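Local coordinates for DNA topoisomerase I-like protein (Leishmania donovani, PDB 2B9S) that forms the small subunit of a heterodimeric type IB DNA topoisomerase, which probably relaxes supercoiled DNA by transient single-strand cleavage and religation, at residues 21-24 / 25-29. Sequence-based numbering, arbitrary orientation.
Sequences NYID and PRIIC. With VO4 (vanadate ion), chain F; nucleotides of chain A.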
# COMPACT_ATOMS: atom_id res chain seq x y z
N ASN E 21 8.22 1.70 7.12
CA ASN E 21 6.87 2.03 7.63
C ASN E 21 6.68 1.78 9.11
O ASN E 21 5.82 2.44 9.71
CB ASN E 21 5.75 1.22 6.90
CG ASN E 21 5.81 1.35 5.37
OD1 ASN E 21 5.36 2.33 4.81
ND2 ASN E 21 6.33 0.33 4.71
N TYR E 22 7.42 0.83 9.67
CA TYR E 22 7.05 0.20 10.94
C TYR E 22 7.97 0.44 12.15
O TYR E 22 7.50 0.49 13.28
CB TYR E 22 6.85 -1.31 10.74
CG TYR E 22 5.50 -1.64 10.11
CD1 TYR E 22 5.40 -2.01 8.78
CD2 TYR E 22 4.33 -1.53 10.87
CE1 TYR E 22 4.17 -2.29 8.22
CE2 TYR E 22 3.09 -1.80 10.32
CZ TYR E 22 3.01 -2.19 9.00
OH TYR E 22 1.77 -2.45 8.47
N ILE E 23 9.28 0.55 11.90
CA ILE E 23 10.26 0.77 12.97
C ILE E 23 10.50 2.29 13.16
O ILE E 23 10.70 3.01 12.19
CB ILE E 23 11.60 0.11 12.63
CG1 ILE E 23 11.41 -1.39 12.35
CG2 ILE E 23 12.61 0.35 13.74
CD1 ILE E 23 12.56 -1.99 11.55
N ASP E 24 10.44 2.77 14.40
CA ASP E 24 10.79 4.15 14.70
C ASP E 24 12.22 4.37 14.15
O ASP E 24 13.14 3.62 14.52
CB ASP E 24 10.66 4.38 16.21
CG ASP E 24 10.64 5.85 16.60
OD1 ASP E 24 11.39 6.64 15.99
OD2 ASP E 24 9.90 6.22 17.54
N PRO E 25 12.40 5.32 13.22
CA PRO E 25 13.73 5.47 12.62
C PRO E 25 14.79 5.99 13.62
O PRO E 25 15.99 5.83 13.39
CB PRO E 25 13.50 6.47 11.48
CG PRO E 25 12.27 7.18 11.84
CD PRO E 25 11.42 6.27 12.65
N ARG E 26 14.33 6.59 14.72
CA ARG E 26 15.17 7.04 15.82
C ARG E 26 15.81 5.87 16.57
O ARG E 26 16.86 6.04 17.20
CB ARG E 26 14.35 7.89 16.80
CG ARG E 26 13.79 9.16 16.22
CD ARG E 26 12.83 9.88 17.15
NE ARG E 26 11.57 9.16 17.32
CZ ARG E 26 10.47 9.67 17.88
NH1 ARG E 26 10.46 10.91 18.31
NH2 ARG E 26 9.37 8.93 18.00
N ILE E 27 15.19 4.69 16.51
CA ILE E 27 15.80 3.48 17.08
C ILE E 27 17.04 3.09 16.26
O ILE E 27 18.11 2.85 16.81
CB ILE E 27 14.80 2.29 17.17
CG1 ILE E 27 13.56 2.66 18.01
CG2 ILE E 27 15.49 1.02 17.71
CD1 ILE E 27 12.49 1.59 18.02
N ILE E 28 16.87 3.04 14.93
CA ILE E 28 17.96 2.76 14.01
C ILE E 28 19.09 3.81 14.08
O ILE E 28 20.26 3.45 14.21
CB ILE E 28 17.41 2.61 12.57
CG1 ILE E 28 16.62 1.30 12.46
CG2 ILE E 28 18.52 2.63 11.53
CD1 ILE E 28 15.75 1.20 11.24
N CYS E 29 18.72 5.08 14.00
CA CYS E 29 19.69 6.19 14.09
C CYS E 29 20.51 6.25 15.39
O CYS E 29 21.72 6.46 15.31
CB CYS E 29 19.00 7.52 13.79
SG CYS E 29 18.48 7.64 12.06
V VO4 F . 1.57 -3.35 6.57
O1 VO4 F . 2.65 -4.68 6.89
O2 VO4 F . -0.11 -3.36 7.12
P DT A 10 1.71 3.28 8.27
OP1 DT A 10 1.62 2.66 9.59
OP2 DT A 10 2.89 4.05 7.81
O5' DT A 10 1.54 2.12 7.18
C5' DT A 10 0.75 0.94 7.43
C4' DT A 10 0.84 -0.01 6.26
O4' DT A 10 0.43 0.63 5.03
C3' DT A 10 2.25 -0.51 5.93
O3' DT A 10 2.16 -1.89 5.76
C2' DT A 10 2.66 0.13 4.61
C1' DT A 10 1.29 0.19 3.97
N1 DT A 10 1.12 1.15 2.85
C2 DT A 10 0.52 0.70 1.69
O2 DT A 10 0.15 -0.45 1.52
N3 DT A 10 0.37 1.65 0.71
C4 DT A 10 0.76 2.98 0.78
O4 DT A 10 0.56 3.74 -0.18
C5 DT A 10 1.40 3.39 2.00
C7 DT A 10 1.99 4.78 2.16
C6 DT A 10 1.54 2.47 2.99
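Asp24 and Arg26 form a side-on salt bridge at the start of helix 25-34, with NE and NH2 of the guanidinium each meeting one carboxylate oxygen. Asp24 OD1 accepts from Arg26 NE at 2.9 Å and OD2 from NH2 at 2.8 Å, both through their syn lone pairs. The two flat groups are nearly coplanar, 29° apart. A bend at chi3 (-70°) turns the arginine chain back along the carboxylate. NH2 has a second acidic partner, Glu247 of the large subunit, so the bridge continues across the heterodimer interface.

Asp24 is also the N-cap. OD1 takes the backbone N-H of Arg26 on its anti side at 3.2 Å, leaving the syn side to NE; two donors thus hold one oxygen. With CG anti to the backbone N (chi1 -165°), the short carboxylate reaches forward over the first turn, where its negative charge would suit the helix dipole. Pro25, which has no N-H to satisfy, fits the first turn well, and Ile27 N closes the turn on Asp24 O at 3.1 Å.

The cap closes the short loop, after helix 16-21, that bears Tyr22, the nucleophile of type IB enzymes. Tyr22 OH lies 2.1 Å from the vanadium, which the ring meets edge-on and in plane, while O3' of DT10 in chain A binds the same metal at 1.8 Å. A DNA phosphate also binds the metal, and His429, Arg290 and Arg386 of the large subunit hold the vanadate, which mimics the transition state of strand transfer. Arg386 also donates to the phenol oxygen, and Asn21 lays its amide against the sugar C2' of DT10.

Apolar contacts are looser: Ile23 CG2 approaches Ile28 CD1 at 4.1 Å, the two branched chains crossing at about a right angle, and Ile27 CD1 rests against Asp24 CB. Branched apolar side chains suit these buried positions, Ile23 also packing on Leu394 of the large subunit.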